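Local coordinates for protein response regulator aspartate phosphatase I (Bacillus subtilis subsp. subtilis, PDB 4I1A) that dephosphorylates the sporulation phosphotransferase Spo0F, inhibiting its activity, and activates excision and transfer of the mobile element ICEBs1 by inactivating its repressor ImmR, at residues 162-165 against 166-170; 192-196 against 197-201; 259-262 against 263-266; 331-334 against 335-338; 364-367 against 368-372. All coordinates share one frame; numbering follows the deposited sequence.

Interaction 1 of 5, residues 162-165 against 166-170; sequences SMNY and ANRAL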
# COMPACT_ATOMS: atom_id res chain seq x y z
N SER A 162 5.92 -1.45 -14.79
CA SER A 162 6.19 -2.15 -13.55
C SER A 162 5.64 -3.57 -13.61
O SER A 162 6.34 -4.53 -13.34
CB SER A 162 5.57 -1.40 -12.37
OG SER A 162 5.62 -2.19 -11.20
N MET A 163 4.37 -3.68 -14.00
CA MET A 163 3.72 -4.98 -14.03
C MET A 163 4.33 -5.90 -15.08
O MET A 163 4.32 -7.12 -14.93
CB MET A 163 2.22 -4.82 -14.25
CG MET A 163 1.42 -6.07 -13.96
SD MET A 163 -0.21 -5.66 -13.32
CE MET A 163 -0.56 -4.14 -14.19
N ASN A 164 4.88 -5.32 -16.14
CA ASN A 164 5.57 -6.11 -17.16
C ASN A 164 6.85 -6.70 -16.59
O ASN A 164 7.09 -7.91 -16.68
CB ASN A 164 5.88 -5.26 -18.39
CG ASN A 164 6.43 -6.08 -19.55
OD1 ASN A 164 7.61 -6.45 -19.57
ND2 ASN A 164 5.57 -6.37 -20.53
N TYR A 165 7.67 -5.85 -15.98
CA TYR A 165 8.95 -6.31 -15.44
C TYR A 165 8.76 -7.22 -14.23
O TYR A 165 9.59 -8.09 -13.97
CB TYR A 165 9.88 -5.13 -15.13
CG TYR A 165 10.56 -4.60 -16.38
CD1 TYR A 165 11.72 -5.18 -16.86
CD2 TYR A 165 10.02 -3.52 -17.08
CE1 TYR A 165 12.35 -4.69 -18.01
CE2 TYR A 165 10.63 -3.04 -18.23
CZ TYR A 165 11.79 -3.63 -18.69
OH TYR A 165 12.40 -3.14 -19.82
N ALA A 166 7.67 -7.03 -13.50
CA ALA A 166 7.37 -7.85 -12.33
C ALA A 166 7.02 -9.26 -12.77
O ALA A 166 7.57 -10.24 -12.25
CB ALA A 166 6.22 -7.24 -11.54
N ASN A 167 6.10 -9.37 -13.73
CA ASN A 167 5.71 -10.67 -14.25
C ASN A 167 6.88 -11.49 -14.81
O ASN A 167 6.94 -12.71 -14.60
CB ASN A 167 4.59 -10.54 -15.29
CG ASN A 167 3.23 -10.33 -14.64
OD1 ASN A 167 2.88 -11.01 -13.67
ND2 ASN A 167 2.46 -9.38 -15.16
N ARG A 168 7.79 -10.83 -15.52
CA ARG A 168 8.94 -11.52 -16.11
C ARG A 168 9.82 -12.11 -15.01
O ARG A 168 10.31 -13.23 -15.14
CB ARG A 168 9.78 -10.58 -16.99
CG ARG A 168 9.13 -10.18 -18.30
CD ARG A 168 10.16 -9.53 -19.22
NE ARG A 168 11.34 -10.37 -19.39
CZ ARG A 168 11.55 -11.20 -20.41
NH1 ARG A 168 10.65 -11.30 -21.39
NH2 ARG A 168 12.66 -11.93 -20.47
N ALA A 169 10.01 -11.35 -13.93
CA ALA A 169 10.74 -11.85 -12.76
C ALA A 169 9.96 -12.95 -12.07
O ALA A 169 10.52 -13.97 -11.67
CB ALA A 169 11.02 -10.71 -11.79
N LEU A 170 8.65 -12.74 -11.91
CA LEU A 170 7.76 -13.71 -11.29
C LEU A 170 7.77 -15.06 -12.00
O LEU A 170 7.99 -16.09 -11.36
CB LEU A 170 6.34 -13.16 -11.21
CG LEU A 170 5.26 -14.14 -10.71
CD1 LEU A 170 5.67 -14.78 -9.37
CD2 LEU A 170 3.90 -13.44 -10.58
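Met-163 lies alongside Asn-167, one helical turn further on, both side chains pointing the same way, and its CG passes 3.7 Å from ND2 of the amide. The Met-163 chain leaves with CG anti to the backbone N (chi1 -166°) and bends at its next two bonds, and its thioether end packs on Leu-194 of helix 180-196. Asn-167 folds its amide back along the helix: ND2 comes within 2.9 Å of Met-163 O, but the angle is too poor for a hydrogen bond. That carbonyl instead accepts from Asn-167 N at 3.1 Å, the donor standing above the carbonyl plane. Asn-164 and Arg-168 likewise lie side by side, with amide and guanidinium planes only 13° apart. Their closest side-chain approach is Asn-164 OD1 to Arg-168 CD at 4.0 Å, a contact with the aliphatic part of the arginine. Arg-168 CG lies 3.5 Å from Asn-164 O, the carbonyl that accepts the hydrogen bond from Arg-168 N. Of two buried alanines, Ala-166 rests its CB against Ser-162 O at 3.3 Å, and Ala-169 packs on Cys-186 of helix 180-196. Tyr-165 packs on Val-149 of helix 139-155. Ser-162 OG is hydrogen-bonded to Asn-193 ND2 of helix 180-196 and to Ser-150 O. In this predicted TPR 2, then, the Met-163/Asn-167 and Asn-164/Arg-168 pairs touch through carbon atoms, the i-to-i+4 hydrogen bonds belong to the backbone, and the serine hydroxyl ties the helix to its neighbours.

Interaction 2 of 5, residues 192-196 against 197-201; sequences GNLID and SLEYE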
# COMPACT_ATOMS: atom_id res chain seq x y z
N GLY A 192 0.14 -4.71 -6.16
CA GLY A 192 0.21 -3.27 -5.91
C GLY A 192 -0.13 -2.47 -7.16
O GLY A 192 -0.85 -1.48 -7.11
N ASN A 193 0.40 -2.91 -8.30
CA ASN A 193 0.08 -2.27 -9.57
C ASN A 193 -1.40 -2.41 -9.92
O ASN A 193 -2.03 -1.46 -10.37
CB ASN A 193 0.93 -2.87 -10.68
CG ASN A 193 2.34 -2.31 -10.70
OD1 ASN A 193 2.53 -1.10 -10.84
ND2 ASN A 193 3.34 -3.19 -10.58
N LEU A 194 -1.95 -3.60 -9.69
CA LEU A 194 -3.37 -3.85 -9.88
C LEU A 194 -4.23 -2.97 -8.97
O LEU A 194 -5.28 -2.48 -9.40
CB LEU A 194 -3.69 -5.34 -9.66
CG LEU A 194 -3.13 -6.26 -10.75
CD1 LEU A 194 -3.20 -7.73 -10.38
CD2 LEU A 194 -3.84 -6.00 -12.09
N ILE A 195 -3.78 -2.76 -7.73
CA ILE A 195 -4.45 -1.83 -6.82
C ILE A 195 -4.46 -0.40 -7.38
O ILE A 195 -5.50 0.27 -7.38
CB ILE A 195 -3.78 -1.83 -5.42
CG1 ILE A 195 -4.17 -3.10 -4.65
CG2 ILE A 195 -4.17 -0.60 -4.60
CD1 ILE A 195 -3.61 -3.14 -3.28
N ASP A 196 -3.32 0.05 -7.89
CA ASP A 196 -3.26 1.36 -8.53
C ASP A 196 -4.20 1.49 -9.75
O ASP A 196 -4.56 2.60 -10.12
CB ASP A 196 -1.82 1.71 -8.92
CG ASP A 196 -0.94 1.93 -7.71
OD1 ASP A 196 -1.49 2.16 -6.61
OD2 ASP A 196 0.30 1.90 -7.87
N SER A 197 -4.57 0.37 -10.36
CA SER A 197 -5.51 0.38 -11.47
C SER A 197 -6.94 0.08 -11.01
O SER A 197 -7.82 -0.15 -11.85
CB SER A 197 -5.13 -0.67 -12.53
OG SER A 197 -3.82 -0.49 -13.01
N LEU A 198 -7.15 0.05 -9.70
CA LEU A 198 -8.45 -0.27 -9.11
C LEU A 198 -8.97 -1.65 -9.50
O LEU A 198 -10.18 -1.89 -9.53
CB LEU A 198 -9.50 0.79 -9.47
CG LEU A 198 -9.12 2.26 -9.29
CD1 LEU A 198 -10.34 3.12 -9.52
CD2 LEU A 198 -8.50 2.53 -7.92
N GLU A 199 -8.05 -2.55 -9.83
CA GLU A 199 -8.41 -3.94 -10.12
C GLU A 199 -8.31 -4.76 -8.84
O GLU A 199 -7.46 -5.66 -8.74
CB GLU A 199 -7.50 -4.51 -11.20
CG GLU A 199 -7.71 -3.92 -12.58
CD GLU A 199 -9.00 -4.41 -13.23
OE1 GLU A 199 -9.42 -3.82 -14.25
OE2 GLU A 199 -9.60 -5.39 -12.73
N TYR A 200 -9.17 -4.47 -7.87
CA TYR A 200 -9.05 -5.05 -6.54
C TYR A 200 -9.33 -6.54 -6.49
O TYR A 200 -8.77 -7.26 -5.66
CB TYR A 200 -9.91 -4.27 -5.53
CG TYR A 200 -9.35 -2.89 -5.22
CD1 TYR A 200 -8.29 -2.74 -4.32
CD2 TYR A 200 -9.86 -1.75 -5.82
CE1 TYR A 200 -7.77 -1.49 -4.04
CE2 TYR A 200 -9.35 -0.49 -5.54
CZ TYR A 200 -8.30 -0.36 -4.65
OH TYR A 200 -7.79 0.89 -4.36
N GLU A 201 -10.19 -7.01 -7.38
CA GLU A 201 -10.49 -8.43 -7.46
C GLU A 201 -9.27 -9.22 -7.94
O GLU A 201 -8.97 -10.30 -7.44
CB GLU A 201 -11.68 -8.65 -8.41
CG GLU A 201 -12.64 -9.73 -7.97
CD GLU A 201 -14.06 -9.42 -8.39
OE1 GLU A 201 -14.49 -8.26 -8.22
OE2 GLU A 201 -14.75 -10.34 -8.91
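Ser-197, Ile-195 and Leu-194 carry most of this turn, where helix 180-196 gives way to the next. Ser-197 curls back: with OG beside its own backbone N (chi1 -57°), the hydroxyl makes a weak hydrogen bond to Asn-193 O at 3.3 Å. Its backbone N is shared between Asn-193 O and Leu-194 O, both weak bonds. Leu-194 O has a firmer partner in Glu-199 N at 2.8 Å, and Leu-198 N reaches Ile-195 O at 2.9 Å. Together these two bonds form a Schellman motif, with Leu-198 as the C-prime residue of positive phi; Glu-199 then takes the N-cap position of helix 200-215, all within the predicted TPR 3. Leu-194 CD2 meets the CB of Glu-199 at 4.1 Å, an aliphatic contact that the leucine extends to Ala-203. Ile-195 and Tyr-200 cross at about a right angle, with Ile-195 CG2 obliquely placed 3.8 Å from Tyr-200 CE1 and CG1 close to CE1 and CD1 of the same ring. Tyr-200 also packs on Leu-237. Replacing Tyr-200 with an alanine is likely to open a gap beside both branches of Ile-195 and leave Leu-237 without its aromatic neighbour. Asp-196 OD2 forms a salt bridge with Lys-157.

Interaction 3 of 5, residues 259-262 against 263-266; sequences HSFL and TKTL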
# COMPACT_ATOMS: atom_id res chain seq x y z
N HIS A 259 6.19 -4.78 14.41
CA HIS A 259 6.54 -4.22 13.11
C HIS A 259 5.72 -2.97 12.82
O HIS A 259 4.63 -2.81 13.35
CB HIS A 259 6.32 -5.25 11.99
CG HIS A 259 6.84 -4.81 10.66
ND1 HIS A 259 6.04 -4.20 9.72
CD2 HIS A 259 8.08 -4.86 10.13
CE1 HIS A 259 6.77 -3.91 8.65
NE2 HIS A 259 8.01 -4.30 8.88
N SER A 260 6.25 -2.08 11.99
CA SER A 260 5.60 -0.80 11.72
C SER A 260 4.19 -0.94 11.11
O SER A 260 3.34 -0.08 11.33
CB SER A 260 6.48 0.09 10.84
OG SER A 260 6.74 -0.52 9.60
N PHE A 261 3.95 -2.03 10.37
CA PHE A 261 2.65 -2.29 9.75
C PHE A 261 1.52 -2.47 10.77
O PHE A 261 0.36 -2.60 10.40
CB PHE A 261 2.71 -3.53 8.85
CG PHE A 261 3.34 -3.29 7.50
CD1 PHE A 261 3.11 -2.10 6.81
CD2 PHE A 261 4.14 -4.26 6.91
CE1 PHE A 261 3.69 -1.88 5.57
CE2 PHE A 261 4.72 -4.05 5.68
CZ PHE A 261 4.50 -2.86 5.00
N LEU A 262 1.88 -2.51 12.04
CA LEU A 262 0.90 -2.65 13.11
C LEU A 262 -0.09 -1.50 13.07
O LEU A 262 -1.30 -1.69 13.19
CB LEU A 262 1.61 -2.69 14.46
CG LEU A 262 0.76 -2.84 15.71
CD1 LEU A 262 -0.24 -3.95 15.53
CD2 LEU A 262 1.66 -3.14 16.91
N THR A 263 0.42 -0.28 12.89
CA THR A 263 -0.43 0.90 12.94
C THR A 263 -1.45 0.92 11.79
O THR A 263 -2.64 1.21 11.99
CB THR A 263 0.41 2.19 12.93
OG1 THR A 263 1.34 2.17 14.03
CG2 THR A 263 -0.49 3.40 13.05
N LYS A 264 -0.97 0.62 10.59
CA LYS A 264 -1.78 0.64 9.38
C LYS A 264 -2.88 -0.44 9.43
O LYS A 264 -4.01 -0.22 9.00
CB LYS A 264 -0.86 0.44 8.17
CG LYS A 264 -1.56 0.00 6.90
CD LYS A 264 -0.63 0.08 5.70
CE LYS A 264 -1.43 -0.04 4.40
NZ LYS A 264 -0.58 -0.17 3.18
N THR A 265 -2.52 -1.60 9.96
CA THR A 265 -3.46 -2.69 10.17
C THR A 265 -4.56 -2.32 11.18
O THR A 265 -5.73 -2.64 10.98
CB THR A 265 -2.69 -3.94 10.67
OG1 THR A 265 -1.66 -4.26 9.73
CG2 THR A 265 -3.61 -5.15 10.87
N LEU A 266 -4.18 -1.65 12.27
CA LEU A 266 -5.18 -1.23 13.26
C LEU A 266 -6.06 -0.13 12.68
O LEU A 266 -7.26 -0.05 12.96
CB LEU A 266 -4.52 -0.74 14.56
CG LEU A 266 -4.01 -1.85 15.48
CD1 LEU A 266 -2.93 -1.32 16.42
CD2 LEU A 266 -5.18 -2.49 16.26
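Ser-260 begins the contact through its backbone, its carbonyl O accepting weakly from Thr-263 N at 3.3 Å. Phe-261, next in line, is gripped at both of its backbone polar groups. Its N-H points back to the ring of His-259, where ND1 accepts at 3.1 Å in an almost straight bond (171°), although the donor is tilted 35° from the imidazole plane. The Phe-261 CB lies at the edge of that same ring, in its plane. Forward along the chain, Phe-261 O takes two donors from one residue: Thr-265 N at 3.1 Å and Thr-265 OG1 at 2.7 Å, arriving from opposite faces of the carbonyl plane. OG1 can turn back because it stands beside its own backbone N (chi1 -56°), so the buried hydroxyl is satisfied within the helix. The Phe-261 ring is loosely approached by Lys-264 CD and packs on Met-225 and Met-228 of helix 220-236. Leu-262, buried, lies side by side with Leu-266, their CD1 methyls 3.9 Å apart, and Leu-266 N also bonds to Leu-262 O at 3.0 Å. Leu-251 of helix 240-257 touches both leucines, while Thr-263 and Leu-262 meet Ile-292 of helix 279-295. The arrangement is a capped helix N-terminus: a histidine side chain holds an N-H of the first turn, and the Leu-262/Leu-266 pair packs against helices 240-257 and 279-295 of the helical array.

Interaction 4 of 5, residues 331-334 against 335-338; sequences RKMF and ADVE
Met-333 sits at the N-cap of helix 334-351 and touches Asp-336 in its first turn, just after the Schellman motif that ends helix 318-330, with Lys-332 as its C-prime residue of positive phi. Met-333 is also the centre of an inverse gamma turn, marked by a weak bond from Phe-334 N to Lys-332 O. The methionine chain bends at its last torsion (chi3 72°), which brings CE over to Asp-336, 3.4 Å from OD2, the two side chains crossing at a slant. The carboxylate has its main partner elsewhere: OD2 forms a salt bridge with Lys-304. Met-333 O accepts from Val-337 N at 3.1 Å, the donor lying in the carbonyl plane, and Val-337 CG2 presses against the same oxygen at 3.3 Å. Phe-334 O takes Glu-338 N at 2.7 Å, and the CB of Glu-338 lies 3.2 Å from it. Lys-332 CA lies over one face of the Phe-334 ring, toward its rim. Val-337, buried, packs on Phe-325 and Leu-328 of helix 318-330 and on Ala-367 of helix 354-373. Such a tight joint, closing one helix with a Schellman motif and opening the next at an N-cap directly after the C-prime residue, is the short turn between consecutive helices of a TPR-type helical-repeat fold.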
# COMPACT_ATOMS: atom_id res chain seq x y z
N ARG A 331 2.22 17.77 3.90
CA ARG A 331 3.28 16.78 3.75
C ARG A 331 3.36 16.24 2.32
O ARG A 331 4.08 15.27 2.07
CB ARG A 331 3.09 15.62 4.74
CG ARG A 331 3.34 15.97 6.22
CD ARG A 331 4.65 16.70 6.42
NE ARG A 331 5.11 16.67 7.81
CZ ARG A 331 5.08 17.71 8.64
NH1 ARG A 331 4.62 18.89 8.24
NH2 ARG A 331 5.53 17.58 9.89
N LYS A 332 2.61 16.86 1.41
CA LYS A 332 2.55 16.44 0.01
C LYS A 332 2.01 15.02 -0.18
O LYS A 332 2.36 14.35 -1.15
CB LYS A 332 3.92 16.54 -0.67
CG LYS A 332 4.71 17.78 -0.35
CD LYS A 332 3.89 19.05 -0.48
CE LYS A 332 4.77 20.25 -0.18
NZ LYS A 332 3.99 21.51 -0.12
N MET A 333 1.17 14.56 0.73
CA MET A 333 0.56 13.24 0.62
C MET A 333 -0.81 13.31 -0.08
O MET A 333 -1.86 13.03 0.49
CB MET A 333 0.47 12.59 2.00
CG MET A 333 1.78 12.70 2.77
SD MET A 333 1.74 11.90 4.39
CE MET A 333 1.75 10.18 3.89
N PHE A 334 -0.77 13.71 -1.35
CA PHE A 334 -1.96 14.01 -2.12
C PHE A 334 -2.80 12.79 -2.50
O PHE A 334 -4.02 12.89 -2.63
CB PHE A 334 -1.59 14.86 -3.33
CG PHE A 334 -0.92 16.15 -2.95
CD1 PHE A 334 -1.58 17.07 -2.14
CD2 PHE A 334 0.37 16.45 -3.38
CE1 PHE A 334 -0.97 18.27 -1.77
CE2 PHE A 334 0.98 17.64 -3.02
CZ PHE A 334 0.31 18.56 -2.21
N ALA A 335 -2.15 11.64 -2.67
CA ALA A 335 -2.87 10.38 -2.90
C ALA A 335 -3.79 10.07 -1.71
O ALA A 335 -4.99 9.84 -1.89
CB ALA A 335 -1.90 9.22 -3.17
N ASP A 336 -3.22 10.10 -0.51
CA ASP A 336 -4.00 9.97 0.74
C ASP A 336 -5.10 11.00 0.84
O ASP A 336 -6.21 10.68 1.22
CB ASP A 336 -3.08 10.07 1.95
CG ASP A 336 -2.20 8.86 2.09
OD1 ASP A 336 -2.51 7.84 1.47
OD2 ASP A 336 -1.21 8.94 2.84
N VAL A 337 -4.81 12.24 0.46
CA VAL A 337 -5.82 13.30 0.51
C VAL A 337 -6.93 13.06 -0.50
O VAL A 337 -8.11 13.28 -0.21
CB VAL A 337 -5.19 14.70 0.25
CG1 VAL A 337 -6.29 15.77 0.04
CG2 VAL A 337 -4.26 15.09 1.38
N GLU A 338 -6.55 12.60 -1.68
CA GLU A 338 -7.51 12.33 -2.73
C GLU A 338 -8.43 11.17 -2.34
O GLU A 338 -9.65 11.28 -2.38
CB GLU A 338 -6.78 12.03 -4.03
CG GLU A 338 -7.70 11.69 -5.19
CD GLU A 338 -6.98 10.89 -6.27
OE1 GLU A 338 -7.45 10.88 -7.42
OE2 GLU A 338 -5.95 10.26 -5.95

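Interaction 5 of 5, residues 364-367 against 368-372; sequences SIEA and RRKIK
Arg-368 starts the second segment with its N bonded to Ser-364 O at 3.0 Å and its CB against Ile-365 O at 3.3 Å. Its chain bends at chi2 and chi3, and Lys-372 CE lies over one face of the guanidinium, toward the rim. Arg-369 bonds through N to Ile-365 O at 2.9 Å and sends its side chain back beside Ile-365, the two pointing the same way. Ile-365 CG2 sits over a face of the guanidinium, offset toward its rim and 3.5 Å from NH1, so a methyl packs on the flat cation. CG2 reaches that face because it is anti to the backbone N of Ile-365. Lys-370 slants across Glu-366: Glu-366 OE1 touches Lys-370 CE at 3.4 Å, while the ammonium NZ stays 4.5 Å from OE1, beyond a salt bridge. The lysine chain is extended until a bend at chi4 swings NZ aside, and its aliphatic part packs on Phe-334 of helix 334-351. With an alanine here, Glu-366 would probably be left without one of its nearby positive charges, and the Phe-334 ring is likely to lose its aliphatic neighbour. Ile-371 follows, N bonded to Ala-367 O at 3.0 Å and CG1 resting on the same oxygen; the methyl of Ala-367 faces Val-337. This is an i-to-i+4 helical arrangement, with charged and isoleucine side chains on the exposed side and Ala-367 buried against helix 334-351, in the helix that packs antiparallel on it as in a TPR hairpin, within the predicted TPR 6.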
# COMPACT_ATOMS: atom_id res chain seq x y z
N SER A 364 -10.82 16.60 -3.23
CA SER A 364 -10.28 15.47 -3.98
C SER A 364 -9.85 15.90 -5.39
O SER A 364 -8.85 15.41 -5.90
CB SER A 364 -11.29 14.33 -4.08
OG SER A 364 -12.40 14.73 -4.87
N ILE A 365 -10.62 16.81 -6.01
CA ILE A 365 -10.26 17.31 -7.35
C ILE A 365 -8.90 18.00 -7.31
O ILE A 365 -8.01 17.73 -8.13
CB ILE A 365 -11.27 18.34 -7.89
CG1 ILE A 365 -12.71 17.82 -7.86
CG2 ILE A 365 -10.86 18.79 -9.28
CD1 ILE A 365 -12.95 16.65 -8.70
N GLU A 366 -8.76 18.91 -6.35
CA GLU A 366 -7.53 19.67 -6.12
C GLU A 366 -6.34 18.75 -5.86
O GLU A 366 -5.27 18.96 -6.43
CB GLU A 366 -7.72 20.63 -4.94
CG GLU A 366 -7.54 22.09 -5.29
CD GLU A 366 -6.10 22.42 -5.69
OE1 GLU A 366 -5.25 22.55 -4.78
OE2 GLU A 366 -5.83 22.55 -6.91
N ALA A 367 -6.53 17.75 -4.99
CA ALA A 367 -5.46 16.81 -4.69
C ALA A 367 -5.01 16.06 -5.94
O ALA A 367 -3.81 15.88 -6.17
CB ALA A 367 -5.88 15.83 -3.60
N ARG A 368 -5.99 15.65 -6.75
CA ARG A 368 -5.72 14.97 -8.02
C ARG A 368 -4.89 15.88 -8.92
O ARG A 368 -3.88 15.46 -9.49
CB ARG A 368 -7.04 14.58 -8.70
CG ARG A 368 -6.91 13.91 -10.08
CD ARG A 368 -7.93 14.51 -11.10
NE ARG A 368 -7.46 15.76 -11.71
CZ ARG A 368 -8.00 16.34 -12.78
NH1 ARG A 368 -9.04 15.79 -13.39
NH2 ARG A 368 -7.49 17.47 -13.25
N ARG A 369 -5.30 17.14 -9.05
CA ARG A 369 -4.55 18.11 -9.83
C ARG A 369 -3.11 18.25 -9.35
O ARG A 369 -2.18 18.35 -10.15
CB ARG A 369 -5.25 19.46 -9.86
CG ARG A 369 -6.53 19.44 -10.70
CD ARG A 369 -7.21 20.79 -10.77
NE ARG A 369 -8.28 20.77 -11.77
CZ ARG A 369 -9.50 21.28 -11.60
NH1 ARG A 369 -9.82 21.87 -10.45
NH2 ARG A 369 -10.40 21.20 -12.57
N LYS A 370 -2.92 18.22 -8.03
CA LYS A 370 -1.58 18.33 -7.48
C LYS A 370 -0.73 17.10 -7.79
O LYS A 370 0.48 17.23 -7.97
CB LYS A 370 -1.63 18.63 -5.98
CG LYS A 370 -1.91 20.10 -5.71
CD LYS A 370 -2.09 20.39 -4.24
CE LYS A 370 -2.04 21.90 -3.99
NZ LYS A 370 -0.74 22.48 -4.42
N ILE A 371 -1.35 15.93 -7.86
CA ILE A 371 -0.63 14.73 -8.28
C ILE A 371 -0.15 14.83 -9.73
O ILE A 371 1.02 14.61 -10.00
CB ILE A 371 -1.46 13.44 -8.07
CG1 ILE A 371 -1.75 13.22 -6.59
CG2 ILE A 371 -0.73 12.21 -8.63
CD1 ILE A 371 -2.68 12.06 -6.31
N LYS A 372 -1.04 15.18 -10.67
CA LYS A 372 -0.63 15.38 -12.06
C LYS A 372 0.46 16.45 -12.21
O LYS A 372 1.31 16.36 -13.08
CB LYS A 372 -1.82 15.75 -12.94
CG LYS A 372 -2.96 14.75 -12.89
CD LYS A 372 -3.97 14.99 -14.01
CE LYS A 372 -4.74 13.70 -14.30
NZ LYS A 372 -3.81 12.56 -14.62

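In the fold
All five contacts are local and follow one another along the chain, so none encloses or crosses another. Interaction 1 lies within helix 159-173 and interaction 2 bridges the joint from helix 180-196 to helix 200-215; they touch directly where helix 159-173 packs against helix 180-196. Interaction 3 starts helix 261-275, on the far side of the chain's centre from both. Interaction 4 turns helix 318-330 into helix 334-351, and interaction 5 follows in helix 354-373; their centres are about 9 Å apart, with Phe-334 and Val-337 against Lys-370, Ala-367 and Ile-371. Two touching pairs thus hold consecutive helices together, with 259-266 apart from each.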